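Local coordinates for octenoyl-coa reductase/carboxylase (Streptomyces sp., PDB 4A0S) that catalyses the NADPH-dependent reductive carboxylation of 2-octenoyl-CoA, which supplies an extender unit for polyketide biosynthesis, at the interface of chains A and B. Residues are numbered along the deposited sequence; one frame, centred on the assembly and turned at random. Chains: chain A/B, Octenoyl-coa reductase/carboxylase.

The interface of chains A and B. Residues chain A 161, 359-361; chain B 351-352, 354.
The imidazole of A:His361 has B:Met352 over one face, with CA of that residue toward the rim. This is a two-fold symmetric subunit interface of a homotetramer in the medium-chain dehydrogenase/reductase family. The carboxamide oxygen OE1 of A:Gln161, from the same chain, lies at the imidazole edge, in plane. The indole of B:Trp351 takes imidazole ND1 of A:His361 at its own edge, 3.5 Å from NE1. Backbone O of A:Ser360 also meets the indole, 3.4 Å from CD1 of B:Trp351. Within chain B, CG of B:Met352 lies over one indole face. The end of B helix 347-352 and the loop after it meet the end of A strand 356-359 and the residues that follow.

A:His361 points its CG away from its backbone N (chi1 -171°), which brings the imidazole under the bent B:Met352 chain. There thioether SD lies 3.3 Å from ring CE1. CB of A:His361 packs 3.2 Å from the backbone O of B:Trp351. CG of B:Leu354 comes to 3.7 Å from the same CB, and methyl CD2 reaches the backbone N of A:His361. An alanine in place of A:His361 would probably leave the B:Met352 sulfur and the indole edge without their imidazole partner. Farther along, the backbones pack directly: CA of A:Gly359 is 3.7 Å from CA of B:Trp351. A water links the subunits, 2.5 Å from B:Met352 O and 3.2 Å from A:Gln161 OE1. A:His361 and B:Trp351 also belong to NADP(+) sites.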
ATOM      1  N   GLN A 161      -5.113  13.345  18.872  1.00 16.24           N
ATOM      2  CA  GLN A 161      -6.359  13.108  18.183  1.00 16.03           C
ATOM      3  C   GLN A 161      -7.413  12.807  19.228  1.00 16.14           C
ATOM      4  O   GLN A 161      -7.209  11.963  20.087  1.00 16.33           O
ATOM      5  CB  GLN A 161      -6.260  11.949  17.195  1.00 15.92           C
ATOM      6  CG  GLN A 161      -7.597  11.549  16.594  1.00 15.77           C
ATOM      7  CD  GLN A 161      -8.390  10.594  17.489  1.00 15.90           C
ATOM      8  OE1 GLN A 161      -7.894   9.528  17.889  1.00 16.05           O
ATOM      9  NE2 GLN A 161      -9.626  10.969  17.793  1.00 15.89           N
ATOM     10  N   GLY A 359      -7.246  -2.135  13.277  1.00 16.69           N
ATOM     11  CA  GLY A 359      -7.908  -1.302  14.264  1.00 16.66           C
ATOM     12  C   GLY A 359      -8.154   0.004  13.554  1.00 16.39           C
ATOM     13  O   GLY A 359      -7.264   0.527  12.890  1.00 16.27           O
ATOM     14  N   SER A 360      -9.377   0.498  13.624  1.00 16.33           N
ATOM     15  CA  SER A 360      -9.709   1.744  12.982  1.00 16.12           C
ATOM     16  C   SER A 360     -10.508   2.638  13.915  1.00 16.12           C
ATOM     17  O   SER A 360     -11.230   2.157  14.768  1.00 16.27           O
ATOM     18  CB  SER A 360     -10.491   1.493  11.707  1.00 16.06           C
ATOM     19  OG  SER A 360     -10.561   2.686  10.958  1.00 15.89           O
ATOM     20  N   HIS A 361     -10.384   3.947  13.732  1.00 15.97           N
ATOM     21  CA  HIS A 361     -10.976   4.874  14.655  1.00 16.00           C
ATOM     22  C   HIS A 361     -11.316   6.109  13.872  1.00 15.84           C
ATOM     23  O   HIS A 361     -10.489   6.593  13.118  1.00 15.73           O
ATOM     24  CB  HIS A 361      -9.980   5.221  15.761  1.00 16.08           C
ATOM     25  CG  HIS A 361     -10.571   6.016  16.879  1.00 16.16           C
ATOM     26  ND1 HIS A 361     -11.743   5.656  17.507  1.00 16.29           N
ATOM     27  CD2 HIS A 361     -10.125   7.124  17.517  1.00 16.18           C
ATOM     28  CE1 HIS A 361     -11.999   6.516  18.479  1.00 16.38           C
ATOM     29  NE2 HIS A 361     -11.029   7.411  18.508  1.00 16.31           N
TER
ATOM     30  N   TRP B 351      -8.164  -0.518  18.295  1.00 17.33           N
ATOM     31  CA  TRP B 351      -8.907   0.410  17.441  1.00 17.28           C
ATOM     32  C   TRP B 351      -8.649   1.856  17.825  1.00 17.09           C
ATOM     33  O   TRP B 351      -8.467   2.695  16.952  1.00 16.50           O
ATOM     34  CB  TRP B 351     -10.418   0.090  17.395  1.00 17.55           C
ATOM     35  CG  TRP B 351     -11.256   0.924  18.324  1.00 18.11           C
ATOM     36  CD1 TRP B 351     -11.552   2.262  18.194  1.00 18.45           C
ATOM     37  CD2 TRP B 351     -11.929   0.482  19.508  1.00 19.29           C
ATOM     38  NE1 TRP B 351     -12.342   2.682  19.249  1.00 18.73           N
ATOM     39  CE2 TRP B 351     -12.604   1.609  20.057  1.00 18.40           C
ATOM     40  CE3 TRP B 351     -12.026  -0.752  20.169  1.00 19.31           C
ATOM     41  CZ2 TRP B 351     -13.345   1.537  21.237  1.00 19.29           C
ATOM     42  CZ3 TRP B 351     -12.772  -0.824  21.335  1.00 20.51           C
ATOM     43  CH2 TRP B 351     -13.427   0.316  21.859  1.00 20.59           C
ATOM     44  N   MET B 352      -8.604   2.149  19.127  1.00 17.43           N
ATOM     45  CA  MET B 352      -8.526   3.552  19.556  1.00 17.94           C
ATOM     46  C   MET B 352      -7.223   4.159  19.094  1.00 17.49           C
ATOM     47  O   MET B 352      -7.144   5.353  18.849  1.00 17.79           O
ATOM     48  CB  MET B 352      -8.635   3.719  21.070  1.00 18.51           C
ATOM     49  CG  MET B 352     -10.027   3.517  21.635  1.00 20.55           C
ATOM     50  SD  MET B 352     -11.051   4.922  21.174  1.00 26.25           S
ATOM     51  CE  MET B 352     -10.349   6.272  22.141  1.00 24.99           C
ATOM     52  N   LEU B 354      -5.558   2.991  16.429  1.00 15.91           N
ATOM     53  CA  LEU B 354      -5.462   2.584  15.045  1.00 15.63           C
ATOM     54  C   LEU B 354      -4.301   1.639  14.791  1.00 15.45           C
ATOM     55  O   LEU B 354      -3.563   1.807  13.810  1.00 15.21           O
ATOM     56  CB  LEU B 354      -5.387   3.787  14.095  1.00 15.47           C
ATOM     57  CG  LEU B 354      -6.559   4.720  14.339  1.00 15.68           C
ATOM     58  CD1 LEU B 354      -6.183   5.926  15.218  1.00 15.84           C
ATOM     59  CD2 LEU B 354      -7.206   5.135  13.031  1.00 15.56           C
TER
HETATM   60  O   HOH W   1      -7.334   7.448  20.264  1.00  2.00           O